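Local atomic coordinates of aminotransferase TlmJ (Streptoalloteichus hindustanus, PDB entry 5UID), a protein that probably transfers amino groups with the help of pyridoxal 5'-phosphate, as an aminotransferase of the DegT/DnrJ/EryC1 family. Residues L67-L72 with T126-V131; V80-I85 with N92-R97. All coordinates share one frame; numbering follows the deposited sequence.

Interaction 1: L67-L72 with T126-V131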
loop_
_atom_site.group_PDB
_atom_site.type_symbol
_atom_site.label_atom_id
_atom_site.label_comp_id
_atom_site.label_asym_id
_atom_site.label_seq_id
_atom_site.Cartn_x
_atom_site.Cartn_y
_atom_site.Cartn_z
ATOM N N LEU A 67 -5.862 -8.560 -5.425
ATOM C CA LEU A 67 -5.064 -9.149 -6.496
ATOM C C LEU A 67 -5.537 -10.558 -6.826
ATOM O O LEU A 67 -5.603 -10.937 -8.002
ATOM C CB LEU A 67 -3.585 -9.166 -6.112
ATOM C CG LEU A 67 -2.848 -7.827 -6.095
ATOM C CD1 LEU A 67 -1.436 -8.004 -5.558
ATOM C CD2 LEU A 67 -2.825 -7.213 -7.485
ATOM N N SER A 68 -5.871 -11.351 -5.805
ATOM C CA SER A 68 -6.279 -12.730 -6.056
ATOM C C SER A 68 -7.568 -12.785 -6.867
ATOM O O SER A 68 -7.710 -13.625 -7.763
ATOM C CB SER A 68 -6.435 -13.484 -4.735
ATOM O OG SER A 68 -7.529 -12.987 -3.988
HETATM N N MSE A 69 -8.512 -11.892 -6.581
HETATM C CA MSE A 69 -9.755 -11.833 -7.345
HETATM C C MSE A 69 -9.484 -11.381 -8.778
HETATM O O MSE A 69 -10.193 -11.773 -9.704
HETATM C CB MSE A 69 -10.765 -10.901 -6.673
HETATM C CG MSE A 69 -11.265 -11.395 -5.317
HETATM SE SE MSE A 69 -12.097 -13.167 -5.399
HETATM C CE MSE A 69 -10.831 -14.144 -4.285
ATOM N N GLU A 70 -8.455 -10.548 -8.956
ATOM C CA GLU A 70 -8.054 -10.151 -10.302
ATOM C C GLU A 70 -7.400 -11.313 -11.040
ATOM O O GLU A 70 -7.747 -11.605 -12.192
ATOM C CB GLU A 70 -7.105 -8.952 -10.240
ATOM C CG GLU A 70 -7.751 -7.667 -9.747
ATOM C CD GLU A 70 -6.745 -6.546 -9.554
ATOM O OE1 GLU A 70 -5.579 -6.713 -9.969
ATOM O OE2 GLU A 70 -7.120 -5.499 -8.985
ATOM N N LEU A 71 -6.457 -11.994 -10.386
ATOM C CA LEU A 71 -5.741 -13.087 -11.037
ATOM C C LEU A 71 -6.679 -14.236 -11.385
ATOM O O LEU A 71 -6.514 -14.889 -12.423
ATOM C CB LEU A 71 -4.603 -13.573 -10.139
ATOM C CG LEU A 71 -3.484 -12.557 -9.898
ATOM C CD1 LEU A 71 -2.592 -13.009 -8.760
ATOM C CD2 LEU A 71 -2.671 -12.354 -11.167
ATOM N N LEU A 72 -7.672 -14.498 -10.532
ATOM C CA LEU A 72 -8.622 -15.571 -10.803
ATOM C C LEU A 72 -9.619 -15.200 -11.892
ATOM O O LEU A 72 -10.296 -16.086 -12.422
ATOM C CB LEU A 72 -9.358 -15.955 -9.520
ATOM C CG LEU A 72 -8.521 -16.649 -8.444
ATOM C CD1 LEU A 72 -9.340 -16.842 -7.179
ATOM C CD2 LEU A 72 -7.994 -17.981 -8.951
ATOM N N THR A 126 -20.418 -19.706 -9.215
ATOM C CA THR A 126 -19.364 -19.627 -8.208
ATOM C C THR A 126 -17.995 -19.785 -8.861
ATOM O O THR A 126 -17.706 -20.819 -9.471
ATOM C CB THR A 126 -19.569 -20.699 -7.139
ATOM O OG1 THR A 126 -20.909 -20.626 -6.636
ATOM C CG2 THR A 126 -18.590 -20.491 -5.988
ATOM N N LYS A 127 -17.150 -18.762 -8.726
ATOM C CA LYS A 127 -15.810 -18.788 -9.295
ATOM C C LYS A 127 -14.707 -18.860 -8.250
ATOM O O LYS A 127 -13.548 -19.080 -8.617
ATOM C CB LYS A 127 -15.583 -17.554 -10.180
ATOM C CG LYS A 127 -16.511 -17.480 -11.381
ATOM C CD LYS A 127 -16.353 -18.688 -12.290
ATOM C CE LYS A 127 -17.266 -18.579 -13.505
ATOM N NZ LYS A 127 -17.079 -19.716 -14.447
ATOM N N ALA A 128 -15.027 -18.686 -6.972
ATOM C CA ALA A 128 -14.028 -18.768 -5.916
ATOM C C ALA A 128 -14.737 -18.883 -4.576
ATOM O O ALA A 128 -15.920 -18.555 -4.447
ATOM C CB ALA A 128 -13.090 -17.556 -5.922
ATOM N N VAL A 129 -13.996 -19.361 -3.584
ATOM C CA VAL A 129 -14.446 -19.400 -2.199
ATOM C C VAL A 129 -13.357 -18.769 -1.343
ATOM O O VAL A 129 -12.176 -19.105 -1.489
ATOM C CB VAL A 129 -14.747 -20.836 -1.729
ATOM C CG1 VAL A 129 -15.064 -20.855 -0.240
ATOM C CG2 VAL A 129 -15.901 -21.426 -2.526
ATOM N N VAL A 130 -13.749 -17.846 -0.469
ATOM C CA VAL A 130 -12.830 -17.187 0.451
ATOM C C VAL A 130 -13.239 -17.554 1.866
ATOM O O VAL A 130 -14.418 -17.449 2.223
ATOM C CB VAL A 130 -12.823 -15.658 0.262
ATOM C CG1 VAL A 130 -11.825 -15.009 1.216
ATOM C CG2 VAL A 130 -12.495 -15.303 -1.177
ATOM N N VAL A 131 -12.272 -17.993 2.665
ATOM C CA VAL A 131 -12.517 -18.358 4.052
ATOM C C VAL A 131 -11.381 -17.804 4.903
ATOM O O VAL A 131 -10.264 -17.591 4.420
ATOM C CB VAL A 131 -12.652 -19.891 4.216
ATOM C CG1 VAL A 131 -11.290 -20.570 4.130
ATOM C CG2 VAL A 131 -13.354 -20.237 5.515
#

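Interaction 2: V80-I85 with N92-R97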
loop_
_atom_site.group_PDB
_atom_site.type_symbol
_atom_site.label_atom_id
_atom_site.label_comp_id
_atom_site.label_asym_id
_atom_site.label_seq_id
_atom_site.Cartn_x
_atom_site.Cartn_y
_atom_site.Cartn_z
ATOM N N VAL A 80 -18.789 -15.241 -5.665
ATOM C CA VAL A 80 -17.754 -15.735 -4.767
ATOM C C VAL A 80 -18.378 -15.959 -3.399
ATOM O O VAL A 80 -18.984 -15.043 -2.831
ATOM C CB VAL A 80 -16.560 -14.768 -4.668
ATOM C CG1 VAL A 80 -15.513 -15.324 -3.710
ATOM C CG2 VAL A 80 -15.952 -14.529 -6.044
ATOM N N VAL A 81 -18.236 -17.172 -2.879
ATOM C CA VAL A 81 -18.794 -17.532 -1.582
ATOM C C VAL A 81 -17.772 -17.216 -0.498
ATOM O O VAL A 81 -16.583 -17.523 -0.638
ATOM C CB VAL A 81 -19.195 -19.015 -1.545
ATOM C CG1 VAL A 81 -19.745 -19.379 -0.179
ATOM C CG2 VAL A 81 -20.219 -19.316 -2.632
ATOM N N LEU A 82 -18.237 -16.592 0.580
ATOM C CA LEU A 82 -17.423 -16.290 1.746
ATOM C C LEU A 82 -18.357 -16.190 2.940
ATOM O O LEU A 82 -19.523 -15.812 2.776
ATOM C CB LEU A 82 -16.622 -14.987 1.573
ATOM C CG LEU A 82 -17.322 -13.624 1.580
ATOM C CD1 LEU A 82 -16.278 -12.508 1.623
ATOM C CD2 LEU A 82 -18.250 -13.437 0.379
ATOM N N PRO A 83 -17.894 -16.544 4.139
ATOM C CA PRO A 83 -18.765 -16.429 5.313
ATOM C C PRO A 83 -19.124 -14.979 5.589
ATOM O O PRO A 83 -18.356 -14.059 5.297
ATOM C CB PRO A 83 -17.920 -17.027 6.444
ATOM C CG PRO A 83 -16.512 -16.905 5.971
ATOM C CD PRO A 83 -16.573 -17.092 4.485
ATOM N N SER A 84 -20.323 -14.782 6.145
ATOM C CA SER A 84 -20.721 -13.446 6.572
ATOM C C SER A 84 -19.719 -12.864 7.556
ATOM O O SER A 84 -19.509 -11.645 7.586
ATOM C CB SER A 84 -22.119 -13.487 7.188
ATOM O OG SER A 84 -22.547 -12.192 7.565
ATOM N N ILE A 85 -19.085 -13.716 8.355
ATOM C CA ILE A 85 -18.034 -13.273 9.282
ATOM C C ILE A 85 -16.737 -13.289 8.483
ATOM O O ILE A 85 -15.911 -14.201 8.571
ATOM C CB ILE A 85 -17.970 -14.142 10.542
ATOM C CG1 ILE A 85 -19.358 -14.255 11.178
ATOM C CG2 ILE A 85 -16.967 -13.568 11.538
ATOM C CD1 ILE A 85 -19.995 -12.918 11.498
ATOM N N ASN A 92 -15.133 -6.489 -0.490
ATOM C CA ASN A 92 -14.859 -5.394 -1.415
ATOM C C ASN A 92 -14.029 -5.874 -2.598
ATOM O O ASN A 92 -14.234 -5.426 -3.732
ATOM C CB ASN A 92 -14.149 -4.251 -0.686
ATOM C CG ASN A 92 -15.102 -3.393 0.132
ATOM O OD1 ASN A 92 -16.298 -3.677 0.215
ATOM N ND2 ASN A 92 -14.573 -2.338 0.744
ATOM N N ALA A 93 -13.092 -6.796 -2.355
ATOM C CA ALA A 93 -12.288 -7.337 -3.446
ATOM C C ALA A 93 -13.152 -8.055 -4.474
ATOM O O ALA A 93 -12.803 -8.095 -5.659
ATOM C CB ALA A 93 -11.221 -8.282 -2.895
ATOM N N ILE A 94 -14.281 -8.618 -4.043
ATOM C CA ILE A 94 -15.179 -9.310 -4.962
ATOM C C ILE A 94 -16.042 -8.315 -5.725
ATOM O O ILE A 94 -16.101 -8.336 -6.960
ATOM C CB ILE A 94 -16.039 -10.327 -4.188
ATOM C CG1 ILE A 94 -15.148 -11.376 -3.514
ATOM C CG2 ILE A 94 -17.060 -10.988 -5.113
ATOM C CD1 ILE A 94 -15.782 -12.026 -2.304
ATOM N N ALA A 95 -16.721 -7.424 -5.001
ATOM C CA ALA A 95 -17.667 -6.509 -5.629
ATOM C C ALA A 95 -16.989 -5.461 -6.506
ATOM O O ALA A 95 -17.630 -4.938 -7.423
ATOM C CB ALA A 95 -18.517 -5.824 -4.558
ATOM N N ALA A 96 -15.716 -5.140 -6.252
ATOM C CA ALA A 96 -15.036 -4.140 -7.072
ATOM C C ALA A 96 -14.798 -4.640 -8.490
ATOM O O ALA A 96 -14.718 -3.835 -9.424
ATOM C CB ALA A 96 -13.711 -3.733 -6.428
ATOM N N ARG A 97 -14.680 -5.953 -8.672
ATOM C CA ARG A 97 -14.518 -6.534 -9.999
ATOM C C ARG A 97 -15.838 -6.694 -10.742
ATOM O O ARG A 97 -15.831 -7.130 -11.900
ATOM C CB ARG A 97 -13.821 -7.892 -9.894
ATOM C CG ARG A 97 -12.386 -7.819 -9.398
ATOM C CD ARG A 97 -11.433 -8.413 -10.418
ATOM N NE ARG A 97 -11.490 -7.699 -11.690
ATOM C CZ ARG A 97 -11.016 -8.174 -12.837
ATOM N NH1 ARG A 97 -10.452 -9.375 -12.879
ATOM N NH2 ARG A 97 -11.111 -7.453 -13.946
#

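Interaction 1: L67-L72 with T126-V131
Met69, present as selenomethionine, reaches from the helix segment 67-72 to the strand segment 126-131 and lays its terminal methyl against Val130, with CE 3.7 Å from Val130 CG2. The bond from CA to CB does not aim at the strand; the bends further out bring the methyl there. CG stands anti to the carbonyl carbon, beside the backbone N, the chain folds at chi2 (-57°), and chi3 of 116° swings CE past the selenium to the strand. Val130 meets it with the branch that lies anti to its own carbonyl carbon, and the two side chains approach at a slant, methyl against methyl. Met69 CE also lies 4.4 Å from Ala128 CB, a looser touch that places the methyl between alternate residues of one strand face.

This is helix-on-sheet packing in the large domain of a fold-type I aminotransferase. Helix 61-72 lies over one face of a mixed seven-stranded sheet and runs nearly antiparallel to strand 126-132; the axes of 67-72 and 126-131 lie at 154° to each other and pass 9.7 Å apart at their closest. Ala128 and Val130 face the helix while Val129, between them, turns to the other side of the sheet, where it touches Val153.

One turn further along the helix, Leu72 points at the strand directly and sets its CD1 methyl 4.0 Å from Ala128 CB. Its extended chain carries that methyl outward. The backbones come closest here, with Leu72 CA and Ala128 CA 8.0 Å apart; the small side chain of Ala128 is consistent with this. Val80 and Val156, on the strands flanking 126-132, both touch Met69 and Val130, continuing this apolar layer across the neighbouring strands.

Interaction 2: V80-I85 with N92-R97
Ile94 carries the helix side of this contact, pressed against Val80 and Leu82 of the strand segment 80-85 within the beta-alpha-beta unit formed by strand 79-83, helix 88-95 and strand 100-104. Such a unit folds its helix back over the strand that precedes it, and here the joint is purely apolar.

Along 92-97, Asn92 comes first and faces another way: its ND2 bonds to Gly242 O of the second subunit, while OD1 pairs with Tyr339 OH of the same chain. Ala93 follows, resting on Phe66 of helix 61-72. Then Ile94 points toward the strand. Ile94 CG2, anti to the backbone N, lies 3.8 Å from Val80 CG2, while CG1 carries CD1 forward to the pair of strand residues. Ala95 and Ala96 pack on Phe241 of the second subunit, and Arg97 touches Glu70.

Leu82 meets Ile94 tip to tip, with both of its methyls close to CD1. Val80 instead crosses the isoleucine at a slant, using both branches and its CB. The tightest approach is that of Val80 CG1 to Ile94 CD1, at 3.6 Å.

Both contacts are buried and apolar, and they serve the same sheet: interaction 1 sets helix 61-72 on strand 126-132, interaction 2 sets helix 88-95 on its neighbour, strand 79-83. Between the two strands the chemistry changes to backbone pairing, with Val130 N probably hydrogen-bonded to Val81 O at 2.9 Å and Val81 N likewise to Ala128 O. Interaction 1 spans a long excursion of the chain, inside which the short crossover of interaction 2 is nested. Their surroundings differ as well: the second subunit packs beside 92-97, whereas neither segment of interaction 1 is touched by it. Val80 joins the two, touching side chains of both helices.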